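Local coordinates for protein transcriptional regulator, MarR family (Bacillus cereus, PDB 4XRF) that probably binds DNA as a winged helix-turn-helix transcription regulator of the MarR family, at residues A[26-31]-A[105-110]; A[36-41]-A[69-74]; A[77-82]-A[87-92]. All blocks are in the same frame, centred on the assembly; numbering follows the deposited sequence.

Two of the three contacts are largely buried, and the third lies at the surface. Interaction 1 sets the end of helix 4-29 against the turn after helix 95-106; interaction 2 joins helices 33-45 and 61-73; interaction 3 pairs the strands of a hairpin. No hydrogen bond crosses 1 or 2, which rest on small or branched apolar groups, whereas 3 is built on five backbone hydrogen bonds. Interaction 2 touches both of the others: its Q74 NE2 probably bonds to G30 O of interaction 1, and its D69 forms a salt bridge with R79 of interaction 3, where V77 also packs on L39 and L71. Interactions 1 and 3 do not touch.

Interaction 1: A[26-31]-A[105-110]; sequences MQATGL and MTARNE
A28 and T29 meet A107 through methyl groups and carbonyl oxygens. The two alanine CB atoms, A28 CB and A107 CB, face each other at 4.4 Å, and the methyl of T29 lies beside them, with T29 CG2 4.1 Å from A107 CB. The same methyls come up to backbone oxygen: A28 CB and T29 CG2 are each 3.9 Å from A107 O, and A107 CB approaches A28 O at 4.0 Å. These are van der Waals contacts; the backbones come close, A28 CA to A107 CA 6.2 Å, because the facing side chains are so small.

T29 divides its two branches between separate tasks. With chi1 at 65°, CG2 stands anti to the carbonyl carbon and reaches A107, while OG1 bonds back to the carbonyl of Q25 one helical turn earlier and takes only a weak bond from L31 N.

In this MarR fold the last turn of helix 4-29 meets the turn that links helix 95-106 to helix 110-116. Helix 4-29 finishes at T29, and G30 leaves it with positive phi (73°) while its N still bonds to M26 O at 2.9 Å. A107 is where the chain drops out of helix 95-106, with N109 at the N-cap position of the next helix.

Further polar bonds run outside the pair. R100 reaches T29 O, and N109 N bonds to Q25 OE1. Across the subunit boundary, Q74 and Q35 of the second subunit donate to Q27 O, D73 of that subunit packs on both A28 and A107, and R108 forms a salt bridge with D5 of the third subunit.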
loop_
_atom_site.group_PDB
_atom_site.type_symbol
_atom_site.label_atom_id
_atom_site.label_comp_id
_atom_site.label_asym_id
_atom_site.label_seq_id
_atom_site.Cartn_x
_atom_site.Cartn_y
_atom_site.Cartn_z
ATOM N N MET A 26 12.169 0.161 6.536
ATOM C CA MET A 26 12.728 0.546 5.253
ATOM C C MET A 26 13.388 1.941 5.296
ATOM O O MET A 26 14.444 2.139 4.690
ATOM C CB MET A 26 11.648 0.427 4.163
ATOM C CG MET A 26 11.322 -1.023 3.782
ATOM S SD MET A 26 9.968 -1.279 2.595
ATOM C CE MET A 26 10.118 0.176 1.563
ATOM N N GLN A 27 12.780 2.879 6.035
ATOM C CA GLN A 27 13.302 4.224 6.234
ATOM C C GLN A 27 14.539 4.199 7.115
ATOM O O GLN A 27 15.467 4.978 6.898
ATOM C CB GLN A 27 12.253 5.141 6.899
ATOM C CG GLN A 27 11.050 5.401 6.010
ATOM C CD GLN A 27 9.974 6.215 6.688
ATOM O OE1 GLN A 27 9.652 6.004 7.865
ATOM N NE2 GLN A 27 9.422 7.174 5.954
ATOM N N ALA A 28 14.548 3.298 8.098
ATOM C CA ALA A 28 15.632 3.272 9.068
ATOM C C ALA A 28 16.861 2.483 8.592
ATOM O O ALA A 28 17.966 2.709 9.084
ATOM C CB ALA A 28 15.132 2.772 10.429
ATOM N N THR A 29 16.674 1.584 7.625
ATOM C CA THR A 29 17.736 0.657 7.240
ATOM C C THR A 29 18.111 0.723 5.756
ATOM O O THR A 29 19.179 0.260 5.383
ATOM C CB THR A 29 17.384 -0.814 7.591
ATOM O OG1 THR A 29 16.252 -1.234 6.819
ATOM C CG2 THR A 29 17.063 -0.953 9.079
ATOM N N GLY A 30 17.232 1.286 4.922
ATOM C CA GLY A 30 17.401 1.301 3.459
ATOM C C GLY A 30 17.173 -0.039 2.764
ATOM O O GLY A 30 17.588 -0.227 1.616
ATOM N N LEU A 31 16.516 -0.967 3.465
ATOM C CA LEU A 31 16.256 -2.318 2.957
ATOM C C LEU A 31 14.810 -2.761 3.146
ATOM O O LEU A 31 14.218 -2.486 4.161
ATOM C CB LEU A 31 17.176 -3.334 3.663
ATOM C CG LEU A 31 18.689 -3.043 3.607
ATOM C CD1 LEU A 31 19.450 -3.782 4.709
ATOM C CD2 LEU A 31 19.267 -3.339 2.218
ATOM N N MET A 105 20.667 -4.476 11.649
ATOM C CA MET A 105 20.501 -5.232 12.886
ATOM C C MET A 105 20.064 -4.325 14.042
ATOM O O MET A 105 19.056 -4.585 14.700
ATOM C CB MET A 105 21.844 -5.859 13.249
ATOM C CG MET A 105 21.790 -7.215 13.906
ATOM S SD MET A 105 21.678 -8.472 12.629
ATOM C CE MET A 105 19.961 -8.932 12.820
ATOM N N THR A 106 20.832 -3.262 14.270
ATOM C CA THR A 106 20.622 -2.373 15.405
ATOM C C THR A 106 19.408 -1.460 15.207
ATOM O O THR A 106 18.763 -1.076 16.174
ATOM C CB THR A 106 21.875 -1.513 15.706
ATOM O OG1 THR A 106 22.057 -0.544 14.664
ATOM C CG2 THR A 106 23.137 -2.380 15.822
ATOM N N ALA A 107 19.096 -1.127 13.955
ATOM C CA ALA A 107 18.009 -0.192 13.660
ATOM C C ALA A 107 16.678 -0.881 13.315
ATOM O O ALA A 107 15.782 -0.264 12.730
ATOM C CB ALA A 107 18.431 0.777 12.560
ATOM N N ARG A 108 16.540 -2.150 13.694
ATOM C CA ARG A 108 15.313 -2.911 13.414
ATOM C C ARG A 108 14.108 -2.319 14.144
ATOM O O ARG A 108 14.248 -1.791 15.245
ATOM C CB ARG A 108 15.478 -4.386 13.799
ATOM C CG ARG A 108 15.709 -4.639 15.286
ATOM C CD ARG A 108 15.614 -6.118 15.629
ATOM N NE ARG A 108 16.593 -6.947 14.911
ATOM C CZ ARG A 108 16.314 -7.715 13.859
ATOM N NH1 ARG A 108 15.079 -7.771 13.370
ATOM N NH2 ARG A 108 17.271 -8.435 13.289
ATOM N N ASN A 109 12.931 -2.417 13.525
ATOM C CA ASN A 109 11.704 -1.901 14.128
ATOM C C ASN A 109 11.386 -2.644 15.434
ATOM O O ASN A 109 11.278 -3.876 15.448
ATOM C CB ASN A 109 10.528 -1.947 13.140
ATOM C CG ASN A 109 9.253 -1.384 13.736
ATOM O OD1 ASN A 109 8.894 -0.225 13.495
ATOM N ND2 ASN A 109 8.582 -2.183 14.557
ATOM N N GLU A 110 11.257 -1.884 16.519
ATOM C CA GLU A 110 11.096 -2.447 17.867
ATOM C C GLU A 110 9.681 -2.927 18.184
ATOM O O GLU A 110 9.496 -3.791 19.045
ATOM C CB GLU A 110 11.581 -1.458 18.949
ATOM C CG GLU A 110 13.102 -1.363 19.066
ATOM C CD GLU A 110 13.751 -2.648 19.583
ATOM O OE1 GLU A 110 13.571 -2.964 20.783
ATOM O OE2 GLU A 110 14.451 -3.334 18.797
#

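Interaction 2: A[36-41]-A[69-74]; sequences FYILKI and DRLIDQ. With PO4 (phosphate ion), chain C; SO4 (sulfate ion), chain K.
L71 reaches toward helix 33-45 and is met by I38 and L39. One methyl of L71 touches I38: I38 CG2 to L71 CD2 is 3.9 Å, the side chains crossing at a slant. I38 CG2 is the branch anti to its backbone N, which turns it to the partner helix. L39 runs past L71 in the opposite direction, its CD2 4.2 Å from L71 CG. In L71, with chi1 at -100° and chi2 at 1°, the second torsion is almost eclipsed, a somewhat strained conformation that sends CD2 to I38 and sets CG beside L39.

In this winged helix-turn-helix, helix 61-73 is the expected recognition helix, and the contact holds it to helix 33-45.

The remaining side chains serve other neighbours. F36 packs under helix 95-106, and K40, bent at chi3 (76°), lays its CD 3.7 Å above the plane of the F36 ring, toward the rim. K40 NZ bonds to phosphate O4 at 3.0 Å and pairs with D5 of the third subunit. The Y37 ring edge lies near phosphate and sulfate oxygens, both ions probably from the crystallisation liquor. Facing the second subunit, R70 grips D73 OD2 side-on through NE (2.9 Å) and NH2.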
loop_
_atom_site.group_PDB
_atom_site.type_symbol
_atom_site.label_atom_id
_atom_site.label_comp_id
_atom_site.label_asym_id
_atom_site.label_seq_id
_atom_site.Cartn_x
_atom_site.Cartn_y
_atom_site.Cartn_z
ATOM N N PHE A 36 17.107 -7.473 3.295
ATOM C CA PHE A 36 17.802 -7.613 4.569
ATOM C C PHE A 36 18.145 -9.082 4.814
ATOM O O PHE A 36 19.278 -9.399 5.161
ATOM C CB PHE A 36 16.968 -7.037 5.733
ATOM C CG PHE A 36 17.598 -7.220 7.094
ATOM C CD1 PHE A 36 18.936 -6.892 7.326
ATOM C CD2 PHE A 36 16.831 -7.650 8.173
ATOM C CE1 PHE A 36 19.505 -7.047 8.582
ATOM C CE2 PHE A 36 17.394 -7.779 9.448
ATOM C CZ PHE A 36 18.742 -7.495 9.642
ATOM N N TYR A 37 17.167 -9.966 4.627
ATOM C CA TYR A 37 17.392 -11.394 4.827
ATOM C C TYR A 37 18.435 -11.951 3.871
ATOM O O TYR A 37 19.271 -12.748 4.273
ATOM C CB TYR A 37 16.109 -12.232 4.743
ATOM C CG TYR A 37 16.349 -13.557 5.408
ATOM C CD1 TYR A 37 16.483 -13.638 6.794
ATOM C CD2 TYR A 37 16.519 -14.702 4.671
ATOM C CE1 TYR A 37 16.759 -14.851 7.416
ATOM C CE2 TYR A 37 16.781 -15.910 5.285
ATOM C CZ TYR A 37 16.901 -15.969 6.655
ATOM O OH TYR A 37 17.163 -17.176 7.264
ATOM N N ILE A 38 18.397 -11.529 2.614
ATOM C CA ILE A 38 19.476 -11.873 1.688
ATOM C C ILE A 38 20.858 -11.514 2.245
ATOM O O ILE A 38 21.756 -12.363 2.274
ATOM C CB ILE A 38 19.253 -11.293 0.271
ATOM C CG1 ILE A 38 18.120 -12.075 -0.426
ATOM C CG2 ILE A 38 20.519 -11.433 -0.592
ATOM C CD1 ILE A 38 17.501 -11.360 -1.621
ATOM N N LEU A 39 21.036 -10.267 2.668
ATOM C CA LEU A 39 22.303 -9.836 3.249
ATOM C C LEU A 39 22.705 -10.663 4.486
ATOM O O LEU A 39 23.896 -10.949 4.667
ATOM C CB LEU A 39 22.276 -8.332 3.611
ATOM C CG LEU A 39 22.077 -7.330 2.457
ATOM C CD1 LEU A 39 22.181 -5.903 2.979
ATOM C CD2 LEU A 39 23.084 -7.549 1.331
ATOM N N LYS A 40 21.732 -11.034 5.323
ATOM C CA LYS A 40 22.019 -11.896 6.472
ATOM C C LYS A 40 22.523 -13.273 6.052
ATOM O O LYS A 40 23.440 -13.798 6.676
ATOM C CB LYS A 40 20.814 -12.073 7.394
ATOM C CG LYS A 40 20.415 -10.831 8.146
ATOM C CD LYS A 40 19.290 -11.130 9.137
ATOM C CE LYS A 40 19.780 -11.853 10.389
ATOM N NZ LYS A 40 18.676 -11.958 11.403
ATOM N N ILE A 41 21.921 -13.858 5.012
ATOM C CA ILE A 41 22.399 -15.146 4.478
ATOM C C ILE A 41 23.865 -15.043 4.031
ATOM O O ILE A 41 24.686 -15.891 4.379
ATOM C CB ILE A 41 21.527 -15.664 3.312
ATOM C CG1 ILE A 41 20.083 -15.887 3.785
ATOM C CG2 ILE A 41 22.117 -16.950 2.724
ATOM C CD1 ILE A 41 19.129 -16.258 2.665
ATOM N N ASP A 69 19.804 -7.540 -8.548
ATOM C CA ASP A 69 19.979 -6.304 -9.328
ATOM C C ASP A 69 19.789 -5.048 -8.445
ATOM O O ASP A 69 20.532 -4.088 -8.573
ATOM C CB ASP A 69 18.983 -6.216 -10.484
ATOM C CG ASP A 69 19.277 -7.174 -11.595
ATOM O OD1 ASP A 69 20.411 -7.718 -11.661
ATOM O OD2 ASP A 69 18.359 -7.381 -12.429
ATOM N N ARG A 70 18.797 -5.060 -7.557
ATOM C CA ARG A 70 18.551 -3.887 -6.687
ATOM C C ARG A 70 19.645 -3.702 -5.625
ATOM O O ARG A 70 20.025 -2.569 -5.315
ATOM C CB ARG A 70 17.154 -3.926 -6.036
ATOM C CG ARG A 70 15.983 -4.029 -7.011
ATOM C CD ARG A 70 15.744 -2.759 -7.813
ATOM N NE ARG A 70 16.648 -2.588 -8.956
ATOM C CZ ARG A 70 16.507 -3.174 -10.152
ATOM N NH1 ARG A 70 15.490 -3.999 -10.392
ATOM N NH2 ARG A 70 17.393 -2.945 -11.120
ATOM N N LEU A 71 20.146 -4.810 -5.082
ATOM C CA LEU A 71 21.235 -4.788 -4.098
ATOM C C LEU A 71 22.556 -4.351 -4.740
ATOM O O LEU A 71 23.403 -3.766 -4.063
ATOM C CB LEU A 71 21.400 -6.167 -3.443
ATOM C CG LEU A 71 20.841 -6.549 -2.056
ATOM C CD1 LEU A 71 20.052 -5.458 -1.345
ATOM C CD2 LEU A 71 20.099 -7.873 -2.079
ATOM N N ILE A 72 22.719 -4.649 -6.031
ATOM C CA ILE A 72 23.845 -4.150 -6.851
ATOM C C ILE A 72 23.744 -2.625 -7.043
ATOM O O ILE A 72 24.715 -1.914 -6.796
ATOM C CB ILE A 72 23.961 -4.916 -8.200
ATOM C CG1 ILE A 72 24.381 -6.364 -7.946
ATOM C CG2 ILE A 72 24.947 -4.241 -9.173
ATOM C CD1 ILE A 72 24.309 -7.255 -9.182
ATOM N N ASP A 73 22.566 -2.116 -7.418
ATOM C CA ASP A 73 22.320 -0.650 -7.444
ATOM C C ASP A 73 22.742 0.049 -6.133
ATOM O O ASP A 73 23.370 1.109 -6.177
ATOM C CB ASP A 73 20.845 -0.311 -7.718
ATOM C CG ASP A 73 20.358 -0.782 -9.076
ATOM O OD1 ASP A 73 21.176 -0.906 -10.024
ATOM O OD2 ASP A 73 19.140 -1.058 -9.198
ATOM N N GLN A 74 22.392 -0.540 -4.980
ATOM C CA GLN A 74 22.803 0.021 -3.675
ATOM C C GLN A 74 24.259 -0.323 -3.343
ATOM O O GLN A 74 24.774 0.126 -2.321
ATOM C CB GLN A 74 21.894 -0.460 -2.525
ATOM C CG GLN A 74 20.443 -0.018 -2.580
ATOM C CD GLN A 74 19.798 -0.011 -1.202
ATOM O OE1 GLN A 74 20.341 0.565 -0.249
ATOM N NE2 GLN A 74 18.629 -0.635 -1.090
HETATM P P PO4 C . 16.326 -15.031 11.571
HETATM O O1 PO4 C . 17.510 -15.109 10.641
HETATM O O2 PO4 C . 15.059 -15.292 10.802
HETATM O O3 PO4 C . 16.510 -16.054 12.679
HETATM O O4 PO4 C . 16.264 -13.641 12.152
HETATM S S SO4 K . 18.996 -19.940 6.147
HETATM O O1 SO4 K . 18.698 -21.266 5.531
HETATM O O2 SO4 K . 20.290 -19.445 5.607
HETATM O O3 SO4 K . 19.133 -20.073 7.619
HETATM O O4 SO4 K . 17.877 -19.027 5.776
#

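Interaction 3: A[77-82]-A[87-92]; sequences VERYHD and RVVIIE. With PO4 (phosphate ion), chain B.
The beta hairpin that forms the wing pairs strand 77-81 with 89-92, the strand directions 162° apart. E78 with E92 and Y80 with I90 are hydrogen-bonded antiparallel pairs, R79 with I91 and H81 with V89 non-hydrogen-bonded ones. E78 N lies 2.7 Å from E92 O. At the other end the bond from D82 N to V88 O carries the pairing beyond the strands toward the turn.

On one face Y80 stands over I90. Its chi1 of 67° places CG between the backbone N and the carbonyl carbon and folds the ring across the neighbouring strand, where I90 CB makes a CH-pi contact 3.8 Å from the Y80 ring centroid. The other face carries R79, H81, V89 and I91: the aliphatic part of R79 lies alongside V89 and I91, R79 CD 3.6 Å from V89 CG1, on its way to D69, and the H81 ring lies obliquely to V89 CG2.

Near the tip R87 NE bonds at 2.6 Å to O1 of a phosphate ion probably from the crystallisation liquor, and D82 OD2 accepts from D84 N and D85 N. With S48 and A50 bonded to the backbones of I91 and V89, the hairpin supplies two strands of the small three-stranded sheet, as in the wing of a winged helix-turn-helix domain.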
loop_
_atom_site.group_PDB
_atom_site.type_symbol
_atom_site.label_atom_id
_atom_site.label_comp_id
_atom_site.label_asym_id
_atom_site.label_seq_id
_atom_site.Cartn_x
_atom_site.Cartn_y
_atom_site.Cartn_z
ATOM N N VAL A 77 26.048 -5.855 -2.649
ATOM C CA VAL A 77 26.589 -7.159 -3.042
ATOM C C VAL A 77 27.296 -7.031 -4.384
ATOM O O VAL A 77 27.086 -6.048 -5.095
ATOM C CB VAL A 77 25.489 -8.254 -3.160
ATOM C CG1 VAL A 77 24.710 -8.412 -1.853
ATOM C CG2 VAL A 77 24.544 -7.978 -4.326
ATOM N N GLU A 78 28.139 -8.016 -4.705
ATOM C CA GLU A 78 28.696 -8.148 -6.038
ATOM C C GLU A 78 28.276 -9.500 -6.629
ATOM O O GLU A 78 28.213 -10.514 -5.918
ATOM C CB GLU A 78 30.219 -8.004 -5.988
ATOM C CG GLU A 78 30.849 -7.460 -7.261
ATOM C CD GLU A 78 31.919 -6.423 -6.965
ATOM O OE1 GLU A 78 31.569 -5.306 -6.535
ATOM O OE2 GLU A 78 33.113 -6.724 -7.159
ATOM N N ARG A 79 27.954 -9.495 -7.918
ATOM C CA ARG A 79 27.624 -10.696 -8.655
ATOM C C ARG A 79 28.769 -10.956 -9.620
ATOM O O ARG A 79 29.302 -10.032 -10.232
ATOM C CB ARG A 79 26.324 -10.522 -9.440
ATOM C CG ARG A 79 26.003 -11.666 -10.404
ATOM C CD ARG A 79 24.531 -11.627 -10.794
ATOM N NE ARG A 79 24.180 -10.352 -11.418
ATOM C CZ ARG A 79 22.967 -9.812 -11.432
ATOM N NH1 ARG A 79 21.935 -10.406 -10.828
ATOM N NH2 ARG A 79 22.794 -8.656 -12.056
ATOM N N TYR A 80 29.156 -12.215 -9.725
ATOM C CA TYR A 80 30.118 -12.614 -10.724
ATOM C C TYR A 80 29.864 -14.059 -11.141
ATOM O O TYR A 80 29.130 -14.805 -10.479
ATOM C CB TYR A 80 31.557 -12.410 -10.225
ATOM C CG TYR A 80 31.941 -13.327 -9.091
ATOM C CD1 TYR A 80 31.641 -12.994 -7.764
ATOM C CD2 TYR A 80 32.607 -14.524 -9.344
ATOM C CE1 TYR A 80 31.995 -13.834 -6.720
ATOM C CE2 TYR A 80 32.964 -15.376 -8.315
ATOM C CZ TYR A 80 32.660 -15.024 -7.006
ATOM O OH TYR A 80 33.013 -15.885 -5.993
ATOM N N HIS A 81 30.467 -14.422 -12.262
ATOM C CA HIS A 81 30.376 -15.759 -12.805
ATOM C C HIS A 81 31.697 -16.439 -12.514
ATOM O O HIS A 81 32.760 -15.817 -12.606
ATOM C CB HIS A 81 30.108 -15.691 -14.316
ATOM C CG HIS A 81 28.794 -15.057 -14.665
ATOM N ND1 HIS A 81 28.477 -13.758 -14.321
ATOM C CD2 HIS A 81 27.711 -15.546 -15.318
ATOM C CE1 HIS A 81 27.255 -13.475 -14.740
ATOM N NE2 HIS A 81 26.771 -14.541 -15.354
ATOM N N ASP A 82 31.634 -17.712 -12.129
ATOM C CA ASP A 82 32.853 -18.479 -11.964
ATOM C C ASP A 82 33.664 -18.290 -13.246
ATOM O O ASP A 82 33.102 -18.260 -14.353
ATOM C CB ASP A 82 32.546 -19.963 -11.713
ATOM C CG ASP A 82 33.805 -20.778 -11.482
ATOM O OD1 ASP A 82 34.227 -20.875 -10.309
ATOM O OD2 ASP A 82 34.380 -21.295 -12.469
ATOM N N ARG A 87 28.186 -20.606 -16.188
ATOM C CA ARG A 87 26.831 -20.914 -15.685
ATOM C C ARG A 87 26.673 -20.713 -14.176
ATOM O O ARG A 87 25.558 -20.551 -13.678
ATOM C CB ARG A 87 26.408 -22.337 -16.058
ATOM C CG ARG A 87 26.125 -22.535 -17.534
ATOM C CD ARG A 87 25.722 -23.976 -17.815
ATOM N NE ARG A 87 26.687 -24.943 -17.280
ATOM C CZ ARG A 87 27.739 -25.426 -17.948
ATOM N NH1 ARG A 87 27.984 -25.061 -19.201
ATOM N NH2 ARG A 87 28.546 -26.304 -17.363
ATOM N N VAL A 88 27.779 -20.738 -13.436
ATOM C CA VAL A 88 27.704 -20.610 -11.979
ATOM C C VAL A 88 27.784 -19.134 -11.601
ATOM O O VAL A 88 28.832 -18.512 -11.766
ATOM C CB VAL A 88 28.847 -21.368 -11.291
ATOM C CG1 VAL A 88 28.734 -21.255 -9.783
ATOM C CG2 VAL A 88 28.858 -22.840 -11.732
ATOM N N VAL A 89 26.675 -18.605 -11.079
ATOM C CA VAL A 89 26.542 -17.198 -10.673
ATOM C C VAL A 89 26.693 -17.120 -9.155
ATOM O O VAL A 89 25.897 -17.715 -8.408
ATOM C CB VAL A 89 25.165 -16.633 -11.098
ATOM C CG1 VAL A 89 25.016 -15.158 -10.712
ATOM C CG2 VAL A 89 24.909 -16.839 -12.590
ATOM N N ILE A 90 27.722 -16.398 -8.712
ATOM C CA ILE A 90 28.015 -16.231 -7.297
ATOM C C ILE A 90 27.688 -14.804 -6.815
ATOM O O ILE A 90 28.057 -13.814 -7.467
ATOM C CB ILE A 90 29.498 -16.513 -6.984
ATOM C CG1 ILE A 90 29.967 -17.839 -7.598
ATOM C CG2 ILE A 90 29.751 -16.452 -5.478
ATOM C CD1 ILE A 90 29.310 -19.070 -7.029
ATOM N N ILE A 91 27.013 -14.720 -5.665
ATOM C CA ILE A 91 26.691 -13.454 -5.019
ATOM C C ILE A 91 27.503 -13.318 -3.726
ATOM O O ILE A 91 27.639 -14.272 -2.948
ATOM C CB ILE A 91 25.174 -13.310 -4.717
ATOM C CG1 ILE A 91 24.312 -13.747 -5.916
ATOM C CG2 ILE A 91 24.834 -11.891 -4.261
ATOM C CD1 ILE A 91 24.606 -13.038 -7.222
ATOM N N GLU A 92 28.030 -12.122 -3.508
ATOM C CA GLU A 92 28.936 -11.859 -2.412
ATOM C C GLU A 92 28.651 -10.489 -1.805
ATOM O O GLU A 92 28.445 -9.528 -2.528
ATOM C CB GLU A 92 30.354 -11.860 -2.949
ATOM C CG GLU A 92 31.402 -11.753 -1.873
ATOM C CD GLU A 92 32.795 -11.964 -2.423
ATOM O OE1 GLU A 92 33.348 -11.032 -3.055
ATOM O OE2 GLU A 92 33.332 -13.066 -2.225
HETATM P P PO4 B . 26.884 -26.767 -14.108
HETATM O O1 PO4 B . 26.153 -26.609 -15.407
HETATM O O2 PO4 B . 27.943 -27.835 -14.096
HETATM O O3 PO4 B . 25.988 -27.144 -12.972
HETATM O O4 PO4 B . 27.529 -25.441 -13.875
#